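Local coordinates for protein PvdO (Pseudomonas aeruginosa, PDB 5HHA) that probably takes part in chromophore maturation in the periplasm, belongs to the family of formylglycine-generating enzymes and holds a calcium ion, at residues Arg123-Cys128 against Asn195-Val200; Trp220-Trp225 against Ala238-Lys243; Lys243-Gln248 against Asn268-Asp273. One frame throughout, in Å; residues are numbered along the deposited sequence.

How the contacts relate
The three contacts follow one another along the chain within a domain of the formylglycine-generating enzyme family. Contacts 2 and 3 are close neighbours, their centres 8 Å apart: they share K243, the disulfide between C224 and C244 ties one to the other, and strands 218-221 and 247-251 lie side by side in one sheet. Contact 1 is apart from both, its centre 25 Å from that of contact 2 and 22 Å from that of contact 3, with nearest atoms about 7 Å away in each case. It joins two loops on the calcium side, where the side chain of S198 comes within about 7 Å of the ion; contacts 2 and 3 lie away from that site.

Contact 1: Arg123-Cys128 against Asn195-Val200; sequences RQPAVC and NFTSPV
T197 begins the meeting of two irregular loops, its CB set against the CD corner of the P125 ring at 3.7 Å. With OG1 placed between the backbone N and the carbonyl carbon (chi1 56°), the hydroxyl accepts a hydrogen bond from a water at 2.8 Å from OG1. The same water donates to O of P125 at 2.7 Å, so it bridges the two loops. The extended side chain of Q124 runs across T197 and brings its CG close to the peptide joining S198 to P199.

S198 turns its side chain away from the other loop and takes part through its backbone, its O lying 3.4 Å from CD of P125. Its N is held by OD1 of N216, and its hydroxyl is weakly bonded to ND2 of N186, a calcium ligand. P199 follows with a CA-H...O contact, 3.4 Å from its CA to O of R123. That same oxygen is gripped by V200, whose N donates to it at 2.8 Å and 165°, from a position tilted 34° from the carbonyl plane.

Both methyls of V200 lie on one side of this bond, close to the same oxygen. CG1 slides past the ring of P125, 4.2 Å from its CG, while CG2 lies 3.6 Å from NH1 of R123, whose side chain bends at chi2 and chi3 and crosses the valine at about a right angle. A second water donates to O of V200 and weakly accepts from the guanidinium.

The contact thus joins the loop between helices 86-96 and 131-145 to the one running from helix 154-162 to strand 218-221. Q124 is backbone-bonded to A86, where helix 86-96 starts, and the disulfide from C128 to C111 ties the first loop to itself.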
loop_
_atom_site.group_PDB
_atom_site.type_symbol
_atom_site.label_atom_id
_atom_site.label_comp_id
_atom_site.label_asym_id
_atom_site.label_seq_id
_atom_site.Cartn_x
_atom_site.Cartn_y
_atom_site.Cartn_z
ATOM N N ARG A 123 1.378 -6.643 14.980
ATOM C CA ARG A 123 1.004 -7.065 13.639
ATOM C C ARG A 123 0.034 -6.109 12.968
ATOM O O ARG A 123 -0.318 -6.336 11.819
ATOM C CB ARG A 123 0.400 -8.462 13.652
ATOM C CG ARG A 123 1.329 -9.483 14.282
ATOM C CD ARG A 123 1.786 -10.483 13.323
ATOM N NE ARG A 123 2.967 -9.977 12.670
ATOM C CZ ARG A 123 3.238 -10.123 11.383
ATOM N NH1 ARG A 123 2.398 -10.776 10.580
ATOM N NH2 ARG A 123 4.372 -9.613 10.919
ATOM N N GLN A 124 -0.378 -5.043 13.632
ATOM C CA GLN A 124 -1.116 -4.013 12.906
ATOM C C GLN A 124 -0.116 -3.260 12.023
ATOM O O GLN A 124 1.086 -3.281 12.251
ATOM C CB GLN A 124 -1.812 -3.067 13.870
ATOM C CG GLN A 124 -3.204 -3.551 14.292
ATOM C CD GLN A 124 -3.701 -2.834 15.528
ATOM O OE1 GLN A 124 -4.253 -1.743 15.467
ATOM N NE2 GLN A 124 -3.508 -3.453 16.684
ATOM N N PRO A 125 -0.604 -2.572 10.973
ATOM C CA PRO A 125 0.328 -1.864 10.087
ATOM C C PRO A 125 1.092 -0.753 10.792
ATOM O O PRO A 125 0.545 -0.005 11.612
ATOM C CB PRO A 125 -0.582 -1.256 9.007
ATOM C CG PRO A 125 -1.824 -2.058 9.056
ATOM C CD PRO A 125 -1.989 -2.510 10.488
ATOM N N ALA A 126 2.357 -0.609 10.423
ATOM C CA ALA A 126 3.115 0.589 10.761
ATOM C C ALA A 126 2.428 1.803 10.149
ATOM O O ALA A 126 1.974 1.776 8.984
ATOM C CB ALA A 126 4.519 0.485 10.224
ATOM N N VAL A 127 2.356 2.882 10.903
ATOM C CA VAL A 127 1.795 4.139 10.436
ATOM C C VAL A 127 2.653 5.282 11.008
ATOM O O VAL A 127 3.700 5.035 11.630
ATOM C CB VAL A 127 0.318 4.276 10.874
ATOM C CG1 VAL A 127 -0.555 3.246 10.158
ATOM C CG2 VAL A 127 0.159 4.170 12.406
ATOM N N CYS A 128 2.222 6.521 10.794
ATOM C CA CYS A 128 2.875 7.676 11.408
ATOM C C CYS A 128 4.294 7.824 10.914
ATOM O O CYS A 128 5.172 8.308 11.649
ATOM C CB CYS A 128 2.777 7.600 12.940
ATOM S SG CYS A 128 1.102 7.828 13.537
ATOM N N ASN A 195 -12.530 -1.179 14.591
ATOM C CA ASN A 195 -12.738 0.252 14.484
ATOM C C ASN A 195 -11.554 0.959 13.865
ATOM O O ASN A 195 -11.746 1.868 13.075
ATOM C CB ASN A 195 -12.991 0.893 15.845
ATOM C CG ASN A 195 -14.197 0.320 16.554
ATOM O OD1 ASN A 195 -14.145 0.006 17.783
ATOM N ND2 ASN A 195 -15.289 0.187 15.835
ATOM N N PHE A 196 -10.352 0.592 14.283
ATOM C CA PHE A 196 -9.125 1.131 13.721
ATOM C C PHE A 196 -8.493 0.065 12.835
ATOM O O PHE A 196 -9.213 -0.678 12.182
ATOM C CB PHE A 196 -8.216 1.642 14.843
ATOM C CG PHE A 196 -8.909 2.624 15.733
ATOM C CD1 PHE A 196 -9.050 3.933 15.352
ATOM C CD2 PHE A 196 -9.488 2.205 16.919
ATOM C CE1 PHE A 196 -9.714 4.842 16.164
ATOM C CE2 PHE A 196 -10.158 3.109 17.747
ATOM C CZ PHE A 196 -10.269 4.411 17.365
ATOM N N THR A 197 -7.164 -0.002 12.748
ATOM C CA THR A 197 -6.539 -1.011 11.883
ATOM C C THR A 197 -6.694 -2.414 12.474
ATOM O O THR A 197 -6.967 -2.581 13.686
ATOM C CB THR A 197 -5.069 -0.703 11.623
ATOM O OG1 THR A 197 -4.411 -0.594 12.892
ATOM C CG2 THR A 197 -4.901 0.590 10.847
ATOM N N SER A 198 -6.509 -3.409 11.628
ATOM C CA SER A 198 -6.558 -4.810 11.970
ATOM C C SER A 198 -5.171 -5.400 11.785
ATOM O O SER A 198 -4.356 -4.907 11.017
ATOM C CB SER A 198 -7.547 -5.523 11.033
ATOM O OG SER A 198 -7.363 -5.104 9.665
ATOM N N PRO A 199 -4.874 -6.501 12.491
ATOM C CA PRO A 199 -3.608 -7.173 12.216
ATOM C C PRO A 199 -3.525 -7.486 10.743
ATOM O O PRO A 199 -4.520 -7.833 10.116
ATOM C CB PRO A 199 -3.686 -8.461 13.059
ATOM C CG PRO A 199 -4.711 -8.169 14.098
ATOM C CD PRO A 199 -5.684 -7.185 13.506
ATOM N N VAL A 200 -2.338 -7.407 10.174
ATOM C CA VAL A 200 -2.202 -7.677 8.752
ATOM C C VAL A 200 -2.657 -9.107 8.466
ATOM O O VAL A 200 -2.404 -10.031 9.264
ATOM C CB VAL A 200 -0.772 -7.407 8.254
ATOM C CG1 VAL A 200 -0.403 -5.941 8.506
ATOM C CG2 VAL A 200 0.249 -8.369 8.905
HETATM O O HOH W 1 -0.894 -10.590 11.590
HETATM O O HOH W 2 -1.904 0.580 12.697
#

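Contact 2: Trp220-Trp225 against Ala238-Lys243; sequences WVADCW and AWMEEK
C224 N donates to O of W239 at 3.0 Å with a bent N-H...O angle of 132°, joining the edge of strand 223-224 to an irregular segment with no strand pairing. The arrangement belongs to a disulfide-closed loop: the chain turns a corner at A222, runs on past C224 and returns at C244, to which C224 is bonded.

D223 adds the second bond. The N-H of W239 points nearly straight at its OD2, 2.9 Å away, but meets it from above the carboxylate, 72° out of the plane. The other oxygen, OD1, accepts from N of E154 at the start of helix 154-162, which probably steadies the buried charge; OD1 also lies 3.5 Å from CB of A238. That methyl faces CB of A222 at 3.9 Å. W239 directs its indole away from strand 223-224, to stack on H226.

M240 starts out away from the strand, then doubles back through chi2 of -52° and a similar turn at chi3. Its SD comes to 3.5 Å from O of A222, an oxygen already bonded to the hydroxyl of Y131, and its CE lies 3.8 Å from SG of C224. E241 completes the cover: its OE2 bonds to NE2 of H226, and its CG lies 4.1 Å from CB of C224.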
loop_
_atom_site.group_PDB
_atom_site.type_symbol
_atom_site.label_atom_id
_atom_site.label_comp_id
_atom_site.label_asym_id
_atom_site.label_seq_id
_atom_site.Cartn_x
_atom_site.Cartn_y
_atom_site.Cartn_z
ATOM N N TRP A 220 2.135 4.728 1.136
ATOM C CA TRP A 220 3.020 5.489 0.285
ATOM C C TRP A 220 3.453 4.668 -0.934
ATOM O O TRP A 220 3.730 3.471 -0.816
ATOM C CB TRP A 220 4.295 5.866 1.037
ATOM C CG TRP A 220 4.095 6.800 2.172
ATOM C CD1 TRP A 220 4.173 6.481 3.490
ATOM C CD2 TRP A 220 3.794 8.209 2.110
ATOM N NE1 TRP A 220 3.953 7.605 4.252
ATOM C CE2 TRP A 220 3.706 8.668 3.435
ATOM C CE3 TRP A 220 3.572 9.117 1.070
ATOM C CZ2 TRP A 220 3.441 9.992 3.750
ATOM C CZ3 TRP A 220 3.305 10.434 1.388
ATOM C CH2 TRP A 220 3.229 10.856 2.721
ATOM N N VAL A 221 3.526 5.339 -2.084
ATOM C CA VAL A 221 4.247 4.828 -3.254
ATOM C C VAL A 221 5.189 5.942 -3.717
ATOM O O VAL A 221 5.103 7.069 -3.265
ATOM C CB VAL A 221 3.313 4.340 -4.386
ATOM C CG1 VAL A 221 2.407 3.216 -3.881
ATOM C CG2 VAL A 221 2.484 5.472 -4.931
ATOM N N ALA A 222 6.088 5.633 -4.654
ATOM C CA ALA A 222 7.174 6.555 -4.959
ATOM C C ALA A 222 6.721 7.753 -5.780
ATOM O O ALA A 222 7.309 8.828 -5.685
ATOM C CB ALA A 222 8.302 5.853 -5.706
ATOM N N ASP A 223 5.720 7.561 -6.640
ATOM C CA ASP A 223 5.397 8.491 -7.707
ATOM C C ASP A 223 5.041 9.873 -7.212
ATOM O O ASP A 223 4.352 10.040 -6.204
ATOM C CB ASP A 223 4.199 7.993 -8.540
ATOM C CG ASP A 223 4.403 6.611 -9.107
ATOM O OD1 ASP A 223 4.825 5.709 -8.362
ATOM O OD2 ASP A 223 4.121 6.430 -10.320
ATOM N N CYS A 224 5.461 10.875 -7.975
ATOM C CA CYS A 224 4.929 12.214 -7.810
ATOM C C CYS A 224 3.500 12.278 -8.311
ATOM O O CYS A 224 3.097 11.496 -9.133
ATOM C CB CYS A 224 5.793 13.233 -8.547
ATOM S SG CYS A 224 7.454 13.301 -7.804
ATOM N N TRP A 225 2.748 13.235 -7.796
ATOM C CA TRP A 225 1.330 13.340 -8.116
ATOM C C TRP A 225 1.080 13.843 -9.537
ATOM O O TRP A 225 1.730 14.795 -10.018
ATOM C CB TRP A 225 0.656 14.311 -7.136
ATOM C CG TRP A 225 -0.761 14.639 -7.526
ATOM C CD1 TRP A 225 -1.828 13.811 -7.462
ATOM C CD2 TRP A 225 -1.248 15.883 -8.041
ATOM N NE1 TRP A 225 -2.957 14.447 -7.908
ATOM C CE2 TRP A 225 -2.627 15.725 -8.272
ATOM C CE3 TRP A 225 -0.646 17.111 -8.334
ATOM C CZ2 TRP A 225 -3.427 16.749 -8.785
ATOM C CZ3 TRP A 225 -1.438 18.136 -8.849
ATOM C CH2 TRP A 225 -2.816 17.950 -9.058
ATOM N N ALA A 238 8.096 4.265 -11.585
ATOM C CA ALA A 238 7.440 5.388 -10.916
ATOM C C ALA A 238 7.462 6.633 -11.780
ATOM O O ALA A 238 8.477 6.917 -12.456
ATOM C CB ALA A 238 8.136 5.673 -9.632
ATOM N N TRP A 239 6.384 7.403 -11.763
ATOM C CA TRP A 239 6.254 8.625 -12.531
ATOM C C TRP A 239 6.746 9.767 -11.690
ATOM O O TRP A 239 6.014 10.298 -10.849
ATOM C CB TRP A 239 4.793 8.806 -12.909
ATOM C CG TRP A 239 4.507 9.798 -13.977
ATOM C CD1 TRP A 239 5.392 10.595 -14.643
ATOM C CD2 TRP A 239 3.208 10.095 -14.495
ATOM N NE1 TRP A 239 4.704 11.365 -15.565
ATOM C CE2 TRP A 239 3.364 11.089 -15.471
ATOM C CE3 TRP A 239 1.924 9.624 -14.204
ATOM C CZ2 TRP A 239 2.285 11.606 -16.173
ATOM C CZ3 TRP A 239 0.860 10.148 -14.885
ATOM C CH2 TRP A 239 1.044 11.137 -15.870
ATOM N N MET A 240 8.017 10.122 -11.904
ATOM C CA MET A 240 8.678 11.125 -11.103
ATOM C C MET A 240 8.738 12.481 -11.793
ATOM O O MET A 240 8.648 12.591 -13.018
ATOM C CB MET A 240 10.093 10.656 -10.753
ATOM C CG MET A 240 10.182 9.300 -10.057
ATOM S SD MET A 240 9.126 9.152 -8.605
ATOM C CE MET A 240 9.844 10.352 -7.487
ATOM N N GLU A 241 8.859 13.515 -10.983
ATOM C CA GLU A 241 9.117 14.857 -11.472
ATOM C C GLU A 241 10.302 15.351 -10.659
ATOM O O GLU A 241 10.560 14.864 -9.550
ATOM C CB GLU A 241 7.887 15.765 -11.308
ATOM C CG GLU A 241 6.618 15.269 -12.039
ATOM C CD GLU A 241 6.708 15.378 -13.546
ATOM O OE1 GLU A 241 7.613 16.106 -14.011
ATOM O OE2 GLU A 241 5.898 14.747 -14.272
ATOM N N GLU A 242 11.046 16.292 -11.231
ATOM C CA GLU A 242 12.247 16.798 -10.591
ATOM C C GLU A 242 11.883 17.330 -9.213
ATOM O O GLU A 242 12.546 17.024 -8.221
ATOM C CB GLU A 242 12.866 17.901 -11.447
ATOM C CG GLU A 242 14.378 17.997 -11.341
ATOM C CD GLU A 242 14.981 18.786 -12.490
ATOM O OE1 GLU A 242 15.401 18.169 -13.494
ATOM O OE2 GLU A 242 15.024 20.028 -12.395
ATOM N N LYS A 243 10.812 18.116 -9.160
ATOM C CA LYS A 243 10.342 18.703 -7.920
ATOM C C LYS A 243 8.872 18.351 -7.755
ATOM O O LYS A 243 8.095 18.495 -8.704
ATOM C CB LYS A 243 10.489 20.229 -7.952
ATOM C CG LYS A 243 11.884 20.717 -8.322
ATOM C CD LYS A 243 11.930 22.234 -8.439
ATOM C CE LYS A 243 13.364 22.716 -8.653
ATOM N NZ LYS A 243 13.489 24.201 -8.557
#

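Contact 3: Lys243-Gln248 against Asn268-Asp273; sequences KCELVQ and NAAPSD
L246 covers one face of the N268 amide, its CD1 standing almost directly over ND2 at 3.6 Å. The other methyl, CD2, approaches ND2 more obliquely at 3.7 Å. The amide is brought under the leucine by chi1 of 66°, which places CG of N268 between its own backbone N and carbonyl carbon.

The ring of P271 is met on one face and at one edge. V247 lays its CG2 over the face, 4.2 Å from CB of the proline, while the carbonyl oxygen of E245 lies in line with the ring at its CD edge, 3.4 Å from that atom. A third flat group, the carboxylate of D273, is used within its own segment: N of A270 donates to its OD2 at 3.0 Å from above the plane, 63° out of it. D273 N bonds in turn to O of A270, so the type I turn from A270 to D273 is held by bonds in both directions.

Between these side chains the backbones form a short antiparallel ladder. V247 and A269 are a hydrogen-bonded pair, N of V247 to O of A269 at 2.9 Å and N of A269 to O of V247 at 3.0 Å. Q248 and N268 follow as a non-hydrogen-bonded pair. Where the ladder gives way to loop, CD2 of L246 touches CB of A270 at 4.3 Å.

The pairing makes strand 247-251 a middle strand of the sheet, between 266-269 and 218-221. W220 of the latter packs on V247 and A269, whose side chains share a face of the sheet, and W225 packs on L246 and N268. Y131, opening helix 131-145, touches V247 and P271, so the turn and the strand end are both fitted against that helix.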
loop_
_atom_site.group_PDB
_atom_site.type_symbol
_atom_site.label_atom_id
_atom_site.label_comp_id
_atom_site.label_asym_id
_atom_site.label_seq_id
_atom_site.Cartn_x
_atom_site.Cartn_y
_atom_site.Cartn_z
ATOM N N LYS A 243 10.812 18.116 -9.160
ATOM C CA LYS A 243 10.342 18.703 -7.920
ATOM C C LYS A 243 8.872 18.351 -7.755
ATOM O O LYS A 243 8.095 18.495 -8.704
ATOM C CB LYS A 243 10.489 20.229 -7.952
ATOM C CG LYS A 243 11.884 20.717 -8.322
ATOM C CD LYS A 243 11.930 22.234 -8.439
ATOM C CE LYS A 243 13.364 22.716 -8.653
ATOM N NZ LYS A 243 13.489 24.201 -8.557
ATOM N N CYS A 244 8.501 17.897 -6.558
ATOM C CA CYS A 244 7.132 17.454 -6.275
ATOM C C CYS A 244 6.615 17.913 -4.927
ATOM O O CYS A 244 7.123 17.512 -3.881
ATOM C CB CYS A 244 7.055 15.933 -6.307
ATOM S SG CYS A 244 7.891 15.256 -7.710
ATOM N N GLU A 245 5.549 18.698 -4.954
ATOM C CA GLU A 245 4.900 19.131 -3.735
ATOM C C GLU A 245 4.026 18.012 -3.170
ATOM O O GLU A 245 3.776 17.970 -1.984
ATOM C CB GLU A 245 4.015 20.347 -4.001
ATOM C CG GLU A 245 3.720 21.189 -2.755
ATOM C CD GLU A 245 2.326 20.975 -2.196
ATOM O OE1 GLU A 245 1.359 21.531 -2.778
ATOM O OE2 GLU A 245 2.199 20.263 -1.169
ATOM N N LEU A 246 3.565 17.124 -4.047
ATOM C CA LEU A 246 2.649 16.048 -3.675
ATOM C C LEU A 246 3.119 14.756 -4.305
ATOM O O LEU A 246 3.648 14.757 -5.418
ATOM C CB LEU A 246 1.240 16.348 -4.150
ATOM C CG LEU A 246 0.592 17.598 -3.566
ATOM C CD1 LEU A 246 -0.712 17.887 -4.282
ATOM C CD2 LEU A 246 0.347 17.443 -2.081
ATOM N N VAL A 247 2.957 13.664 -3.558
ATOM C CA VAL A 247 3.216 12.335 -4.067
ATOM C C VAL A 247 1.953 11.488 -3.944
ATOM O O VAL A 247 1.019 11.848 -3.250
ATOM C CB VAL A 247 4.384 11.661 -3.305
ATOM C CG1 VAL A 247 5.712 12.403 -3.557
ATOM C CG2 VAL A 247 4.076 11.503 -1.817
ATOM N N GLN A 248 1.925 10.371 -4.647
ATOM C CA GLN A 248 0.771 9.475 -4.625
ATOM C C GLN A 248 0.772 8.584 -3.394
ATOM O O GLN A 248 1.827 8.150 -2.910
ATOM C CB GLN A 248 0.775 8.562 -5.864
ATOM C CG GLN A 248 0.800 9.286 -7.192
ATOM C CD GLN A 248 -0.497 9.970 -7.644
ATOM O OE1 GLN A 248 -1.574 9.850 -7.052
ATOM N NE2 GLN A 248 -0.387 10.687 -8.705
ATOM N N ASN A 268 -3.324 11.408 -2.823
ATOM C CA ASN A 268 -2.012 12.045 -2.741
ATOM C C ASN A 268 -1.827 12.670 -1.366
ATOM O O ASN A 268 -2.774 12.843 -0.620
ATOM C CB ASN A 268 -1.831 13.085 -3.864
ATOM C CG ASN A 268 -2.759 14.256 -3.721
ATOM O OD1 ASN A 268 -3.764 14.362 -4.439
ATOM N ND2 ASN A 268 -2.480 15.113 -2.777
ATOM N N ALA A 269 -0.589 12.958 -1.029
ATOM C CA ALA A 269 -0.247 13.626 0.221
ATOM C C ALA A 269 1.056 14.382 -0.040
ATOM O O ALA A 269 1.817 14.024 -0.924
ATOM C CB ALA A 269 -0.062 12.609 1.341
ATOM N N ALA A 270 1.342 15.397 0.764
ATOM C CA ALA A 270 2.681 15.974 0.733
ATOM C C ALA A 270 3.635 14.952 1.324
ATOM O O ALA A 270 3.275 14.260 2.301
ATOM C CB ALA A 270 2.715 17.261 1.545
ATOM N N PRO A 271 4.831 14.807 0.763
ATOM C CA PRO A 271 5.721 13.756 1.275
ATOM C C PRO A 271 6.157 13.927 2.727
ATOM O O PRO A 271 6.560 12.946 3.364
ATOM C CB PRO A 271 6.914 13.782 0.300
ATOM C CG PRO A 271 6.806 15.097 -0.403
ATOM C CD PRO A 271 5.373 15.452 -0.448
ATOM N N SER A 272 6.045 15.137 3.274
ATOM C CA SER A 272 6.372 15.374 4.672
ATOM C C SER A 272 5.176 15.100 5.582
ATOM O O SER A 272 5.323 15.185 6.795
ATOM C CB SER A 272 6.878 16.811 4.857
ATOM O OG SER A 272 5.885 17.746 4.474
ATOM N N ASP A 273 3.995 14.804 5.030
ATOM C CA ASP A 273 2.830 14.433 5.832
ATOM C C ASP A 273 3.055 13.059 6.479
ATOM O O ASP A 273 3.843 12.246 5.992
ATOM C CB ASP A 273 1.565 14.314 4.951
ATOM C CG ASP A 273 1.017 15.640 4.454
ATOM O OD1 ASP A 273 1.366 16.712 4.991
ATOM O OD2 ASP A 273 0.179 15.587 3.519
#